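Local coordinates for protein L-ribulose 3-epimerase (Mesorhizobium loti, PDB 3VYL) that catalyses the epimerization of ketoses at C3, acting most efficiently on L-ribulose, and carries a manganese ion in a TIM-barrel active site, at residues A[61-74]-A[98-111]. Residues are numbered along the deposited sequence; the frame is centred on the assembly and turned at random.
Sequences VAISIGLPADGDIS and LGGRKVAGILSAGH
I63 and V103 sit side by side in neighbouring parallel strands of the TIM barrel, 60-66 and 102-104, which helix 78-98 joins in a beta-alpha-beta crossover. The bond from A104 N to I63 O, 2.7 Å with 172° at the hydrogen, is the straightest of the ladder, which I63 N begins at K102 O and L67 N continues at I106 O.

I63, I65 and V103 lie on the helix-covered face: I63 and V103 both touch T95, and I65 touches I87. With CG1 of I63 anti to its carbonyl carbon, its CD1 runs back to CD2 of L98, 3.9 Å away, the two side chains crossing nearly perpendicularly. V61 reaches the same leucine with CG2, while its CG1 lies against G99 O, in the Schellman turn that ends the helix.

A62, S64, A104 and I106 face the barrel interior. There S64 OG bonds E36, and K102 NZ hydrogen-bonds G203 O and forms a salt bridge with D236. At the corner of the chain, G105 comes close to E147, a manganese ligand. Within 98-111, one face of the H111 ring takes I106 CG1, 4.2 Å above its plane and offset toward the rim; H111 NE2 bonds E153.

Beyond the strands, H111 N donates to L67 O at 2.9 Å. With CG of D72 anti to the backbone N (chi1 -178°), its carboxylate extends to the 109-110 backbone, and OD1, less surely placed, appears to accept from S74 N in an Asx turn. Replacing D72 by alanine would probably leave G110 N without its carboxylate acceptor and free the turn before S74 to shift. That link across is weak: G110 N meets D72 OD2 at 3.1 Å, bent to 147° at the hydrogen.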
loop_
_atom_site.group_PDB
_atom_site.type_symbol
_atom_site.label_atom_id
_atom_site.label_comp_id
_atom_site.label_asym_id
_atom_site.label_seq_id
_atom_site.Cartn_x
_atom_site.Cartn_y
_atom_site.Cartn_z
ATOM N N VAL A 61 31.889 0.415 -12.519
ATOM C CA VAL A 61 31.877 -1.033 -12.363
ATOM C C VAL A 61 31.893 -1.435 -10.885
ATOM O O VAL A 61 32.578 -0.831 -10.064
ATOM C CB VAL A 61 33.013 -1.716 -13.197
ATOM C CG1 VAL A 61 34.402 -1.237 -12.769
ATOM C CG2 VAL A 61 32.913 -3.242 -13.149
ATOM N N ALA A 62 31.095 -2.439 -10.549
ATOM C CA ALA A 62 31.167 -3.055 -9.233
ATOM C C ALA A 62 31.319 -4.557 -9.429
ATOM O O ALA A 62 30.886 -5.101 -10.443
ATOM C CB ALA A 62 29.919 -2.740 -8.436
ATOM N N ILE A 63 31.953 -5.224 -8.479
ATOM C CA ILE A 63 31.997 -6.672 -8.508
ATOM C C ILE A 63 31.285 -7.260 -7.280
ATOM O O ILE A 63 31.539 -6.859 -6.131
ATOM C CB ILE A 63 33.442 -7.220 -8.612
ATOM C CG1 ILE A 63 34.243 -6.504 -9.710
ATOM C CG2 ILE A 63 33.431 -8.732 -8.827
ATOM C CD1 ILE A 63 33.854 -6.839 -11.138
ATOM N N SER A 64 30.386 -8.207 -7.542
ATOM C CA SER A 64 29.693 -8.928 -6.494
ATOM C C SER A 64 29.957 -10.397 -6.678
ATOM O O SER A 64 29.985 -10.885 -7.805
ATOM C CB SER A 64 28.191 -8.686 -6.590
ATOM O OG SER A 64 27.664 -9.274 -7.771
ATOM N N ILE A 65 30.137 -11.106 -5.571
ATOM C CA ILE A 65 30.254 -12.560 -5.596
ATOM C C ILE A 65 29.447 -13.135 -4.436
ATOM O O ILE A 65 28.937 -12.389 -3.585
ATOM C CB ILE A 65 31.725 -13.028 -5.463
ATOM C CG1 ILE A 65 32.308 -12.616 -4.108
ATOM C CG2 ILE A 65 32.580 -12.488 -6.599
ATOM C CD1 ILE A 65 33.524 -13.415 -3.699
ATOM N N GLY A 66 29.334 -14.462 -4.411
ATOM C CA GLY A 66 28.811 -15.182 -3.260
ATOM C C GLY A 66 29.816 -16.256 -2.927
ATOM O O GLY A 66 30.095 -17.104 -3.765
ATOM N N LEU A 67 30.381 -16.223 -1.724
ATOM C CA LEU A 67 31.399 -17.198 -1.343
ATOM C C LEU A 67 30.885 -18.619 -1.555
ATOM O O LEU A 67 29.708 -18.884 -1.307
ATOM C CB LEU A 67 31.857 -17.004 0.116
ATOM C CG LEU A 67 32.794 -15.830 0.459
ATOM C CD1 LEU A 67 32.997 -15.697 1.956
ATOM C CD2 LEU A 67 34.138 -15.962 -0.247
ATOM N N PRO A 68 31.758 -19.527 -2.051
ATOM C CA PRO A 68 31.387 -20.947 -2.188
ATOM C C PRO A 68 31.427 -21.657 -0.850
ATOM O O PRO A 68 32.102 -21.195 0.057
ATOM C CB PRO A 68 32.467 -21.509 -3.119
ATOM C CG PRO A 68 33.637 -20.617 -2.911
ATOM C CD PRO A 68 33.080 -19.248 -2.646
ATOM N N ALA A 69 30.696 -22.761 -0.729
ATOM C CA ALA A 69 30.730 -23.590 0.480
ATOM C C ALA A 69 32.169 -24.025 0.694
ATOM O O ALA A 69 32.637 -24.162 1.823
ATOM C CB ALA A 69 29.817 -24.795 0.323
ATOM N N ASP A 70 32.855 -24.206 -0.433
ATOM C CA ASP A 70 34.284 -24.476 -0.519
ATOM C C ASP A 70 35.165 -23.387 0.123
ATOM O O ASP A 70 36.266 -23.677 0.603
ATOM C CB ASP A 70 34.651 -24.611 -1.997
ATOM C CG ASP A 70 35.974 -25.288 -2.203
ATOM O OD1 ASP A 70 36.425 -25.980 -1.268
ATOM O OD2 ASP A 70 36.557 -25.138 -3.300
ATOM N N GLY A 71 34.666 -22.166 0.143
ATOM C CA GLY A 71 35.369 -21.036 0.664
ATOM C C GLY A 71 34.649 -20.231 1.707
ATOM O O GLY A 71 34.693 -19.052 1.645
ATOM N N ASP A 72 33.988 -20.836 2.666
ATOM C CA ASP A 72 33.299 -20.054 3.648
ATOM C C ASP A 72 34.164 -19.581 4.802
ATOM O O ASP A 72 34.572 -20.341 5.639
ATOM C CB ASP A 72 32.151 -20.864 4.191
ATOM C CG ASP A 72 31.356 -20.114 5.173
ATOM O OD1 ASP A 72 31.827 -19.082 5.605
ATOM O OD2 ASP A 72 30.270 -20.535 5.519
ATOM N N ILE A 73 34.317 -18.280 4.892
ATOM C CA ILE A 73 35.175 -17.616 5.852
ATOM C C ILE A 73 34.682 -17.676 7.270
ATOM O O ILE A 73 35.347 -17.237 8.157
ATOM C CB ILE A 73 35.425 -16.147 5.498
ATOM C CG1 ILE A 73 34.145 -15.353 5.489
ATOM C CG2 ILE A 73 36.017 -16.024 4.133
ATOM C CD1 ILE A 73 34.394 -13.929 5.131
ATOM N N SER A 74 33.465 -18.128 7.457
ATOM C CA SER A 74 32.934 -18.384 8.768
ATOM C C SER A 74 33.153 -19.789 9.247
ATOM O O SER A 74 32.865 -20.081 10.354
ATOM C CB SER A 74 31.450 -18.093 8.768
ATOM O OG SER A 74 30.857 -18.668 7.648
ATOM N N LEU A 98 40.025 -3.143 -12.544
ATOM C CA LEU A 98 38.968 -2.831 -13.492
ATOM C C LEU A 98 38.537 -1.359 -13.365
ATOM O O LEU A 98 37.845 -0.816 -14.236
ATOM C CB LEU A 98 37.803 -3.798 -13.291
ATOM C CG LEU A 98 37.101 -4.436 -14.494
ATOM C CD1 LEU A 98 38.072 -4.889 -15.571
ATOM C CD2 LEU A 98 36.264 -5.609 -14.003
ATOM N N GLY A 99 38.983 -0.711 -12.291
ATOM C CA GLY A 99 38.657 0.686 -12.055
ATOM C C GLY A 99 37.303 0.799 -11.390
ATOM O O GLY A 99 36.437 1.543 -11.844
ATOM N N GLY A 100 37.127 0.031 -10.319
ATOM C CA GLY A 100 35.892 0.011 -9.557
ATOM C C GLY A 100 36.182 0.326 -8.106
ATOM O O GLY A 100 37.316 0.178 -7.640
ATOM N N ARG A 101 35.145 0.742 -7.387
ATOM C CA ARG A 101 35.280 1.189 -6.001
ATOM C C ARG A 101 34.605 0.251 -4.992
ATOM O O ARG A 101 34.905 0.299 -3.793
ATOM C CB ARG A 101 34.778 2.642 -5.863
ATOM C CG ARG A 101 33.768 3.051 -6.934
ATOM C CD ARG A 101 33.800 4.544 -7.262
ATOM N NE ARG A 101 32.907 5.415 -6.467
ATOM C CZ ARG A 101 31.790 5.053 -5.820
ATOM N NH1 ARG A 101 31.353 3.799 -5.839
ATOM N NH2 ARG A 101 31.095 5.965 -5.145
ATOM N N LYS A 102 33.720 -0.616 -5.481
ATOM C CA LYS A 102 32.942 -1.516 -4.614
ATOM C C LYS A 102 33.118 -3.018 -4.904
ATOM O O LYS A 102 32.974 -3.463 -6.049
ATOM C CB LYS A 102 31.441 -1.190 -4.700
ATOM C CG LYS A 102 31.068 0.265 -4.507
ATOM C CD LYS A 102 29.563 0.455 -4.579
ATOM C CE LYS A 102 29.170 1.896 -4.275
ATOM N NZ LYS A 102 29.462 2.297 -2.869
ATOM N N VAL A 103 33.410 -3.782 -3.853
ATOM C CA VAL A 103 33.232 -5.236 -3.858
ATOM C C VAL A 103 31.997 -5.556 -3.011
ATOM O O VAL A 103 31.981 -5.289 -1.803
ATOM C CB VAL A 103 34.461 -6.003 -3.300
ATOM C CG1 VAL A 103 34.159 -7.491 -3.173
ATOM C CG2 VAL A 103 35.676 -5.812 -4.193
ATOM N N ALA A 104 31.003 -6.181 -3.613
ATOM C CA ALA A 104 29.739 -6.478 -2.963
ATOM C C ALA A 104 29.332 -7.959 -3.025
ATOM O O ALA A 104 30.058 -8.765 -3.498
ATOM C CB ALA A 104 28.659 -5.589 -3.536
ATOM N N GLY A 105 28.170 -8.313 -2.519
ATOM C CA GLY A 105 27.730 -9.679 -2.560
ATOM C C GLY A 105 27.738 -10.331 -1.217
ATOM O O GLY A 105 27.772 -9.668 -0.222
ATOM N N ILE A 106 27.675 -11.645 -1.201
ATOM C CA ILE A 106 27.706 -12.369 0.041
ATOM C C ILE A 106 29.123 -12.664 0.371
ATOM O O ILE A 106 29.751 -13.475 -0.207
ATOM C CB ILE A 106 26.929 -13.674 -0.067
ATOM C CG1 ILE A 106 25.640 -13.449 -0.820
ATOM C CG2 ILE A 106 26.552 -14.186 1.294
ATOM C CD1 ILE A 106 24.639 -14.503 -0.503
ATOM N N LEU A 107 29.593 -11.939 1.350
ATOM C CA LEU A 107 30.969 -11.804 1.656
ATOM C C LEU A 107 31.208 -12.281 3.029
ATOM O O LEU A 107 32.304 -12.317 3.470
ATOM C CB LEU A 107 31.296 -10.335 1.603
ATOM C CG LEU A 107 31.914 -9.732 0.366
ATOM C CD1 LEU A 107 31.239 -10.073 -0.915
ATOM C CD2 LEU A 107 31.951 -8.248 0.512
ATOM N N SER A 108 30.154 -12.623 3.723
ATOM C CA SER A 108 30.258 -12.931 5.156
ATOM C C SER A 108 30.170 -14.401 5.525
ATOM O O SER A 108 30.445 -14.769 6.666
ATOM C CB SER A 108 29.157 -12.188 5.903
ATOM O OG SER A 108 27.980 -12.125 5.114
ATOM N N ALA A 109 29.750 -15.231 4.578
ATOM C CA ALA A 109 29.488 -16.641 4.829
ATOM C C ALA A 109 29.138 -17.305 3.506
ATOM O O ALA A 109 29.019 -16.617 2.479
ATOM C CB ALA A 109 28.347 -16.786 5.813
ATOM N N GLY A 110 28.983 -18.624 3.496
ATOM C CA GLY A 110 28.673 -19.309 2.240
ATOM C C GLY A 110 27.332 -18.890 1.659
ATOM O O GLY A 110 26.358 -18.759 2.393
ATOM N N HIS A 111 27.298 -18.657 0.347
ATOM C CA HIS A 111 26.048 -18.457 -0.414
ATOM C C HIS A 111 25.304 -19.757 -0.617
ATOM O O HIS A 111 25.743 -20.635 -1.365
ATOM C CB HIS A 111 26.343 -17.818 -1.774
ATOM C CG HIS A 111 25.099 -17.400 -2.545
ATOM N ND1 HIS A 111 25.120 -17.132 -3.870
ATOM C CD2 HIS A 111 23.783 -17.203 -2.131
ATOM C CE1 HIS A 111 23.887 -16.769 -4.277
ATOM N NE2 HIS A 111 23.070 -16.821 -3.213
#